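Side-chain contacts in glucosamine--fructose-6-phosphate aminotransferase [isomerizing] (PDB 3TBF), which catalyses the formation of glucosamine 6-phosphate from fructose 6-phosphate and glutamine, represented in this structure by its C-terminal domain: residues A[14-17]-A[18-22]; A[119-122]-A[123-126]; A[138-142]-A[143-147]; A[191-194]-A[195-199]. All coordinates share one frame; numbering follows the deposited sequence.

In the fold
All four contacts are local, along or at the ends of helices, but they fall into two groups. Contacts 2 and 3 lie in the first SIS domain, a fold that typically binds phosphosugars. Their centres lie 14 Å apart and they touch, with Arg122 NH2 2.7 Å from Glu146 OE2 in a salt bridge and Lys125 NZ 2.6 Å from Glu146 O in a probable hydrogen bond. Contacts 1 and 4 do not meet, their nearest atoms being about 11 Å apart, yet both rest on helix 165-184, contact 1 through Lys165 and contact 4 through Leu179 and Lys183. Contact 4 stays about 23 Å from contact 3 between nearest atoms.

Contact 1 (A[14-17]-A[18-22]); sequences MLKE and IYEQP
Near the junction of helix 13-19 with helix 21-30, side chains four residues apart form two pairs, Lys16 with Glu20 and Leu15 with Tyr19. The lysine starts out away from the later residues, then bends at its third and fourth torsions, which brings NZ round to Glu20 OE1 at 3.2 Å. As a hydrogen bond this salt bridge is weak, and the same carboxylate oxygen is also paired with Lys165 at the start of helix 165-184. Glu17 runs alongside Glu20 and points the same way, its CG 3.6 Å from Glu20 OE1. Its own oxygens accept from the backbone N atoms of Ile159 and Gly160.

Leucine and tyrosine suit the partly exposed side, since each offers carbon to the other while the phenol oxygen can reach a polar partner. With Leu15 CG anti to the backbone N (chi1 -171°), the branch runs alongside the tyrosine in the same direction, and CD1 comes 3.8 Å from Tyr19 CE1. The Leu15 carbonyl oxygen meets the ring edge in its plane, 3.3 Å from Tyr19 CD1, and Tyr19 OH bonds Asp214. Past the turn, Gln21 NE2 reaches back to Ile18 O at 2.9 Å, fairly straight at 158°, using a lone pair in the carbonyl plane; the other end of its amide, OE1, bonds Thr168.

Glu17 OE2 and Glu20 OE1 are 5.0 Å apart. Their like charges would disfavour each other, and the lysines at Glu20 together with the backbone N-H groups at Glu17 probably offset that cost and keep both groups ionised.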
# COMPACT_ATOMS: atom_id res chain seq x y z
N MSE A 14 -24.93 13.30 3.57
CA MSE A 14 -24.06 12.15 3.83
C MSE A 14 -24.82 11.06 4.59
O MSE A 14 -24.65 9.90 4.31
CB MSE A 14 -22.82 12.52 4.63
CG MSE A 14 -21.92 11.34 4.69
SE MSE A 14 -20.24 11.69 5.52
CE MSE A 14 -19.48 9.80 5.69
N LEU A 15 -25.67 11.44 5.52
CA LEU A 15 -26.38 10.47 6.33
C LEU A 15 -27.48 9.81 5.51
O LEU A 15 -27.70 8.64 5.60
CB LEU A 15 -26.97 11.12 7.58
CG LEU A 15 -27.56 10.19 8.61
CD1 LEU A 15 -26.51 9.22 9.07
CD2 LEU A 15 -28.16 11.01 9.78
N LYS A 16 -28.11 10.57 4.65
CA LYS A 16 -29.07 9.96 3.71
C LYS A 16 -28.41 8.88 2.85
O LYS A 16 -29.01 7.83 2.59
CB LYS A 16 -29.65 11.00 2.77
CG LYS A 16 -30.45 10.38 1.64
CD LYS A 16 -31.06 11.40 0.77
CE LYS A 16 -30.19 11.76 -0.40
NZ LYS A 16 -30.71 11.02 -1.60
N GLU A 17 -27.17 9.14 2.42
CA GLU A 17 -26.52 8.26 1.48
C GLU A 17 -26.08 7.02 2.17
O GLU A 17 -26.10 5.95 1.59
CB GLU A 17 -25.38 8.97 0.77
CG GLU A 17 -25.93 9.87 -0.37
CD GLU A 17 -25.11 11.15 -0.64
OE1 GLU A 17 -23.87 11.14 -0.47
OE2 GLU A 17 -25.73 12.18 -1.05
N ILE A 18 -25.69 7.13 3.42
CA ILE A 18 -25.34 5.94 4.16
C ILE A 18 -26.58 5.09 4.28
O ILE A 18 -26.51 3.88 4.13
CB ILE A 18 -24.82 6.29 5.52
CG1 ILE A 18 -23.43 6.88 5.41
CG2 ILE A 18 -24.78 5.09 6.36
CD1 ILE A 18 -22.93 7.49 6.68
N TYR A 19 -27.73 5.74 4.50
CA TYR A 19 -28.99 5.01 4.64
C TYR A 19 -29.62 4.57 3.35
O TYR A 19 -30.54 3.81 3.41
CB TYR A 19 -30.02 5.79 5.45
CG TYR A 19 -29.84 5.57 6.92
CD1 TYR A 19 -28.90 6.28 7.63
CD2 TYR A 19 -30.63 4.67 7.61
CE1 TYR A 19 -28.74 6.09 9.00
CE2 TYR A 19 -30.49 4.48 8.97
CZ TYR A 19 -29.54 5.21 9.66
OH TYR A 19 -29.35 5.01 11.02
N GLU A 20 -29.10 5.01 2.19
CA GLU A 20 -29.59 4.49 0.91
C GLU A 20 -28.89 3.19 0.52
O GLU A 20 -29.20 2.58 -0.48
CB GLU A 20 -29.28 5.48 -0.19
CG GLU A 20 -30.21 6.65 -0.33
CD GLU A 20 -29.87 7.49 -1.58
OE1 GLU A 20 -28.94 8.32 -1.54
OE2 GLU A 20 -30.53 7.29 -2.62
N GLN A 21 -27.91 2.75 1.30
CA GLN A 21 -27.07 1.66 0.83
C GLN A 21 -27.78 0.36 0.67
O GLN A 21 -27.51 -0.38 -0.23
CB GLN A 21 -25.82 1.53 1.73
CG GLN A 21 -24.84 2.62 1.44
CD GLN A 21 -23.66 2.60 2.31
OE1 GLN A 21 -22.50 2.42 1.85
NE2 GLN A 21 -23.90 2.88 3.57
N PRO A 22 -28.72 0.05 1.53
CA PRO A 22 -29.48 -1.19 1.28
C PRO A 22 -30.22 -1.20 -0.06
O PRO A 22 -30.19 -2.20 -0.74
CB PRO A 22 -30.47 -1.23 2.44
CG PRO A 22 -29.74 -0.54 3.51
CD PRO A 22 -29.10 0.65 2.81

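Contact 2 (A[119-122]-A[123-126]); sequences ESLR and KSKK
Ser124 turns its hydroxyl back along the helix onto Leu121, and the two side chains meet on the buried side of helix 115-124. With OG lodged between the backbone N and the carbonyl carbon (chi1 84°), the hydroxyl donates to Leu121 O at 2.6 Å, in the carbonyl plane and on a lone pair. A small serine fits here because it spends its polar atom on its own helix, and its short side chain packs against Phe105 and Tyr129. Leu121 sends its branch over the same side, CD1 lying 3.8 Å from Ser124 OG, and packs on Phe105, Ser132 and Leu143.

The charged residues fan out from this face. Arg122 is extended from CG to NE, and its NH1 makes a weak salt-bridge bond, 3.0 Å long, to Glu119 OE2 one turn earlier, while NH2 makes a salt bridge with the Glu146 carboxylate. Lys123 leads away from the preceding turn to Ile92 O and Asn97 OD1. Lys125 keeps its CD 4.0 Å from Leu121 O on the way to the backbone O of Glu146, and its backbone N gives weak bonds to Leu121 O and Arg122 O.

An inner face of leucine and small serines, with charged residues outside, befits the helix of a beta-alpha-beta unit, here between strands 103-109 and 129-136 of the SIS domain's parallel sheet.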
# COMPACT_ATOMS: atom_id res chain seq x y z
N GLU A 119 -6.67 8.84 -17.78
CA GLU A 119 -5.46 8.84 -18.59
C GLU A 119 -4.71 7.48 -18.55
O GLU A 119 -4.00 7.17 -19.49
CB GLU A 119 -4.56 9.97 -18.15
CG GLU A 119 -5.16 11.35 -18.40
CD GLU A 119 -5.27 11.66 -19.89
OE1 GLU A 119 -4.53 11.02 -20.70
OE2 GLU A 119 -6.12 12.54 -20.23
N SER A 120 -4.85 6.69 -17.48
CA SER A 120 -4.33 5.32 -17.47
C SER A 120 -5.09 4.49 -18.48
O SER A 120 -4.49 3.66 -19.17
CB SER A 120 -4.44 4.67 -16.09
OG SER A 120 -3.58 5.33 -15.18
N LEU A 121 -6.39 4.71 -18.62
CA LEU A 121 -7.07 3.95 -19.63
C LEU A 121 -6.50 4.32 -21.02
O LEU A 121 -6.18 3.46 -21.83
CB LEU A 121 -8.58 4.10 -19.51
CG LEU A 121 -9.44 3.51 -20.64
CD1 LEU A 121 -9.30 2.02 -20.74
CD2 LEU A 121 -10.93 3.90 -20.52
N ARG A 122 -6.31 5.61 -21.28
CA ARG A 122 -5.86 6.03 -22.60
C ARG A 122 -4.49 5.46 -22.93
O ARG A 122 -4.25 5.05 -24.06
CB ARG A 122 -5.87 7.55 -22.73
CG ARG A 122 -7.30 8.04 -22.85
CD ARG A 122 -7.44 9.48 -22.47
NE ARG A 122 -8.84 9.89 -22.68
CZ ARG A 122 -9.30 11.12 -22.46
NH1 ARG A 122 -8.48 12.07 -22.03
NH2 ARG A 122 -10.58 11.41 -22.67
N LYS A 123 -3.63 5.42 -21.93
CA LYS A 123 -2.32 4.84 -22.11
C LYS A 123 -2.41 3.34 -22.40
O LYS A 123 -1.72 2.83 -23.27
CB LYS A 123 -1.45 5.16 -20.88
CG LYS A 123 -0.34 4.18 -20.59
CD LYS A 123 0.61 4.66 -19.47
CE LYS A 123 1.16 3.43 -18.68
NZ LYS A 123 2.46 3.74 -18.06
N SER A 124 -3.31 2.66 -21.71
CA SER A 124 -3.46 1.21 -21.86
C SER A 124 -3.77 0.78 -23.29
O SER A 124 -3.55 -0.36 -23.69
CB SER A 124 -4.57 0.71 -20.92
OG SER A 124 -5.81 0.87 -21.52
N LYS A 125 -4.35 1.69 -24.05
CA LYS A 125 -4.76 1.37 -25.43
C LYS A 125 -3.59 1.24 -26.41
O LYS A 125 -3.73 0.63 -27.45
CB LYS A 125 -5.78 2.39 -25.94
CG LYS A 125 -7.18 1.90 -25.62
CD LYS A 125 -8.08 3.01 -25.31
CE LYS A 125 -9.47 2.47 -25.08
NZ LYS A 125 -10.43 3.44 -25.68
N LYS A 126 -2.45 1.78 -26.03
CA LYS A 126 -1.20 1.54 -26.72
C LYS A 126 -0.43 0.35 -26.14
O LYS A 126 0.69 0.15 -26.54
CB LYS A 126 -0.29 2.74 -26.57
CG LYS A 126 -0.87 4.01 -27.17
CD LYS A 126 -0.33 5.22 -26.43
CE LYS A 126 -1.01 6.50 -26.90
NZ LYS A 126 -0.36 7.68 -26.26

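Contact 3 (A[138-142]-A[143-147]); sequences VPNSS and LVRES
Asn140, in a left-handed backbone conformation, and an extended Ser141 bring the loop after strand 129-136 to the N-cap of the short SIS-domain helix 142-146, whose first turn is closed by Arg145 N bonding Ser141 O at 2.9 Å and a nearly straight 171°. Glu146 N then reaches Ser142 O at 2.8 Å.

Serine at the cap ties the loop together: its OG donates to Val138 O at 2.8 Å, almost in line with that carbonyl. Val144 closes over this bond, its CG2 3.2 Å from Ser141 OG and 3.6 Å from Val138 O. The branched valine suits the place because the side chain also packs on Cys136, Ala150 and Met152 of strands 129-136 and 149-152. Leu143 points instead into the layer between helix and sheet, against Leu121 and Cys134, and Ser142 OG bonds Glu113.

On the solvent side, Arg145 bends at its third torsion (chi3 -55°), which folds the guanidinium back over the start of the helix. One face of it lies on the peptide linking Ser141 to Ser142, with Ser142 N 3.5 Å above the plane and set toward the rim. Long and flexible, arginine can cover that peptide and still engage the loop beyond it. At the guanidinium edge NH1 gives a weak bond, 3.4 Å long, to Asn140 OD1, the amide plane standing 62° from that of the guanidinium.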
# COMPACT_ATOMS: atom_id res chain seq x y z
N VAL A 138 -21.73 6.72 -13.54
CA VAL A 138 -22.31 7.72 -14.44
C VAL A 138 -22.22 7.22 -15.86
O VAL A 138 -21.14 7.23 -16.44
CB VAL A 138 -21.56 9.05 -14.34
CG1 VAL A 138 -22.07 10.06 -15.46
CG2 VAL A 138 -21.67 9.60 -12.92
N PRO A 139 -23.35 6.77 -16.42
CA PRO A 139 -23.30 6.33 -17.81
C PRO A 139 -23.10 7.54 -18.70
O PRO A 139 -23.57 8.66 -18.40
CB PRO A 139 -24.68 5.69 -18.05
CG PRO A 139 -25.60 6.34 -17.07
CD PRO A 139 -24.71 6.77 -15.88
N ASN A 140 -22.41 7.33 -19.80
CA ASN A 140 -22.07 8.48 -20.61
C ASN A 140 -21.02 9.37 -19.92
O ASN A 140 -21.20 10.57 -19.73
CB ASN A 140 -23.29 9.30 -21.02
CG ASN A 140 -22.93 10.34 -22.07
OD1 ASN A 140 -22.17 10.03 -23.00
ND2 ASN A 140 -23.39 11.59 -21.90
N SER A 141 -19.93 8.75 -19.52
CA SER A 141 -18.80 9.43 -18.94
C SER A 141 -17.64 9.00 -19.81
O SER A 141 -17.77 8.06 -20.54
CB SER A 141 -18.62 9.02 -17.48
OG SER A 141 -18.52 7.61 -17.37
N SER A 142 -16.54 9.71 -19.76
CA SER A 142 -15.40 9.40 -20.60
C SER A 142 -14.95 7.96 -20.38
O SER A 142 -14.70 7.24 -21.33
CB SER A 142 -14.25 10.33 -20.28
OG SER A 142 -14.65 11.68 -20.37
N LEU A 143 -14.87 7.54 -19.11
CA LEU A 143 -14.47 6.18 -18.80
C LEU A 143 -15.39 5.11 -19.40
O LEU A 143 -14.90 4.10 -19.90
CB LEU A 143 -14.37 5.99 -17.30
CG LEU A 143 -13.05 6.40 -16.64
CD1 LEU A 143 -13.21 6.16 -15.14
CD2 LEU A 143 -11.83 5.67 -17.19
N VAL A 144 -16.70 5.32 -19.31
CA VAL A 144 -17.65 4.41 -19.94
C VAL A 144 -17.53 4.44 -21.47
O VAL A 144 -17.46 3.40 -22.10
CB VAL A 144 -19.07 4.73 -19.51
CG1 VAL A 144 -20.08 3.91 -20.33
CG2 VAL A 144 -19.23 4.54 -17.97
N ARG A 145 -17.45 5.61 -22.06
CA ARG A 145 -17.34 5.69 -23.52
C ARG A 145 -16.05 5.06 -24.05
O ARG A 145 -16.03 4.38 -25.06
CB ARG A 145 -17.47 7.13 -24.01
CG ARG A 145 -18.84 7.75 -23.68
CD ARG A 145 -19.01 9.14 -24.33
NE ARG A 145 -17.92 10.04 -23.95
CZ ARG A 145 -17.98 10.97 -23.01
NH1 ARG A 145 -19.07 11.17 -22.30
NH2 ARG A 145 -16.91 11.73 -22.79
N GLU A 146 -14.97 5.26 -23.33
CA GLU A 146 -13.71 4.84 -23.85
C GLU A 146 -13.34 3.43 -23.48
O GLU A 146 -12.36 2.94 -24.00
CB GLU A 146 -12.66 5.81 -23.45
CG GLU A 146 -12.92 7.16 -24.06
CD GLU A 146 -11.88 8.18 -23.63
OE1 GLU A 146 -10.68 7.83 -23.61
OE2 GLU A 146 -12.26 9.34 -23.32
N SER A 147 -14.13 2.77 -22.63
CA SER A 147 -13.85 1.38 -22.29
C SER A 147 -14.58 0.43 -23.24
O SER A 147 -15.57 0.79 -23.83
CB SER A 147 -14.25 1.09 -20.84
OG SER A 147 -13.53 1.93 -19.96

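Contact 4 (A[191-194]-A[195-199]); sequences QQIA and KYTEE
Thr197 and Ile193 form the tight, buried side of helix 190-201, one turn apart and facing helix 165-184. Ile193 O takes two bonds from the same residue, from Thr197 N at 2.8 Å and from Thr197 OG1 at 2.7 Å. The threonine places OG1 anti to its own carbonyl carbon (chi1 -55°), which swings the hydroxyl back to the preceding turn; it arrives above the carbonyl plane, 46° out of it, and so misses the lone pairs, while the N-H comes nearly in line with the C=O. Ile193 crosses beside it, CG2 4.0 Å from Thr197 OG1, and rests on Leu188 and Lys183.

Next to this pair the Tyr196 ring presses against the backbone, with CD2 3.0 Å from Gln192 O and CE2 3.8 Å from Gln192 CB. The ring also meets Tyr79 edge-to-face and the side chain touches Leu179, a partly buried setting that suits a broad aromatic group.

The other side is looser. Ala194 adds only a methyl group there, and Lys195, exposed, leads its chain away from residues 191-194. Between Ala194 and Glu198 a water donates to both, at 3.3 Å from Ala194 O and 2.7 Å from Glu198 OE2, and that carboxylate oxygen is also paired with Lys201.

Threonine's hydroxyl thus spends its proton on its own helix, which suits a side chain packed against Leu179, whereas the exposed glutamate is paired with Lys201 and a water, which probably stabilise its negative charge.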
# COMPACT_ATOMS: atom_id res chain seq x y z
N GLN A 191 -23.26 -24.91 -8.36
CA GLN A 191 -23.82 -24.89 -7.03
C GLN A 191 -23.11 -23.92 -6.06
O GLN A 191 -23.75 -23.27 -5.22
CB GLN A 191 -23.81 -26.30 -6.50
CG GLN A 191 -24.57 -26.55 -5.25
CD GLN A 191 -24.71 -28.10 -4.95
OE1 GLN A 191 -24.34 -28.58 -3.86
NE2 GLN A 191 -25.25 -28.86 -5.94
N GLN A 192 -21.80 -23.80 -6.20
CA GLN A 192 -21.09 -22.73 -5.51
C GLN A 192 -21.51 -21.33 -6.01
O GLN A 192 -21.78 -20.43 -5.22
CB GLN A 192 -19.60 -22.89 -5.69
CG GLN A 192 -19.03 -24.08 -5.03
CD GLN A 192 -17.60 -24.31 -5.45
OE1 GLN A 192 -17.28 -24.37 -6.64
NE2 GLN A 192 -16.74 -24.39 -4.48
N ILE A 193 -21.56 -21.15 -7.32
CA ILE A 193 -22.00 -19.91 -7.88
C ILE A 193 -23.34 -19.54 -7.24
O ILE A 193 -23.53 -18.43 -6.76
CB ILE A 193 -22.17 -20.03 -9.40
CG1 ILE A 193 -20.81 -20.35 -10.03
CG2 ILE A 193 -22.79 -18.74 -10.01
CD1 ILE A 193 -19.94 -19.26 -10.06
N ALA A 194 -24.25 -20.50 -7.18
CA ALA A 194 -25.58 -20.26 -6.62
C ALA A 194 -25.53 -19.88 -5.14
O ALA A 194 -26.27 -19.03 -4.70
CB ALA A 194 -26.44 -21.45 -6.84
N LYS A 195 -24.66 -20.51 -4.37
CA LYS A 195 -24.54 -20.25 -2.94
C LYS A 195 -23.98 -18.84 -2.68
O LYS A 195 -24.47 -18.09 -1.82
CB LYS A 195 -23.63 -21.32 -2.34
CG LYS A 195 -23.07 -21.05 -0.99
CD LYS A 195 -22.34 -22.28 -0.52
CE LYS A 195 -21.01 -21.97 0.15
NZ LYS A 195 -21.24 -21.14 1.39
N TYR A 196 -22.97 -18.47 -3.45
CA TYR A 196 -22.40 -17.14 -3.32
C TYR A 196 -23.31 -16.04 -3.90
O TYR A 196 -23.34 -14.94 -3.36
CB TYR A 196 -21.02 -17.10 -3.94
CG TYR A 196 -20.10 -18.12 -3.34
CD1 TYR A 196 -19.96 -18.23 -1.96
CD2 TYR A 196 -19.40 -19.01 -4.13
CE1 TYR A 196 -19.14 -19.15 -1.40
CE2 TYR A 196 -18.58 -19.97 -3.56
CZ TYR A 196 -18.46 -20.02 -2.20
OH TYR A 196 -17.67 -20.95 -1.59
N THR A 197 -24.08 -16.35 -4.94
CA THR A 197 -25.07 -15.42 -5.41
C THR A 197 -26.10 -15.13 -4.30
O THR A 197 -26.48 -13.98 -4.10
CB THR A 197 -25.79 -15.92 -6.67
OG1 THR A 197 -24.84 -16.23 -7.68
CG2 THR A 197 -26.68 -14.84 -7.24
N GLU A 198 -26.54 -16.16 -3.57
CA GLU A 198 -27.48 -15.97 -2.46
C GLU A 198 -26.86 -15.14 -1.36
O GLU A 198 -27.54 -14.37 -0.73
CB GLU A 198 -28.02 -17.30 -1.86
CG GLU A 198 -28.99 -18.04 -2.82
CD GLU A 198 -30.29 -17.22 -3.24
OE1 GLU A 198 -31.15 -16.95 -2.34
OE2 GLU A 198 -30.48 -16.88 -4.45
N GLU A 199 -25.57 -15.32 -1.12
CA GLU A 199 -24.92 -14.50 -0.15
C GLU A 199 -24.93 -13.01 -0.55
O GLU A 199 -25.08 -12.15 0.30
CB GLU A 199 -23.49 -15.02 0.07
CG GLU A 199 -22.60 -14.08 0.84
CD GLU A 199 -21.20 -14.67 1.21
OE1 GLU A 199 -20.82 -15.81 0.77
OE2 GLU A 199 -20.49 -13.95 1.93
O HOH W 1 -29.29 -18.77 -5.92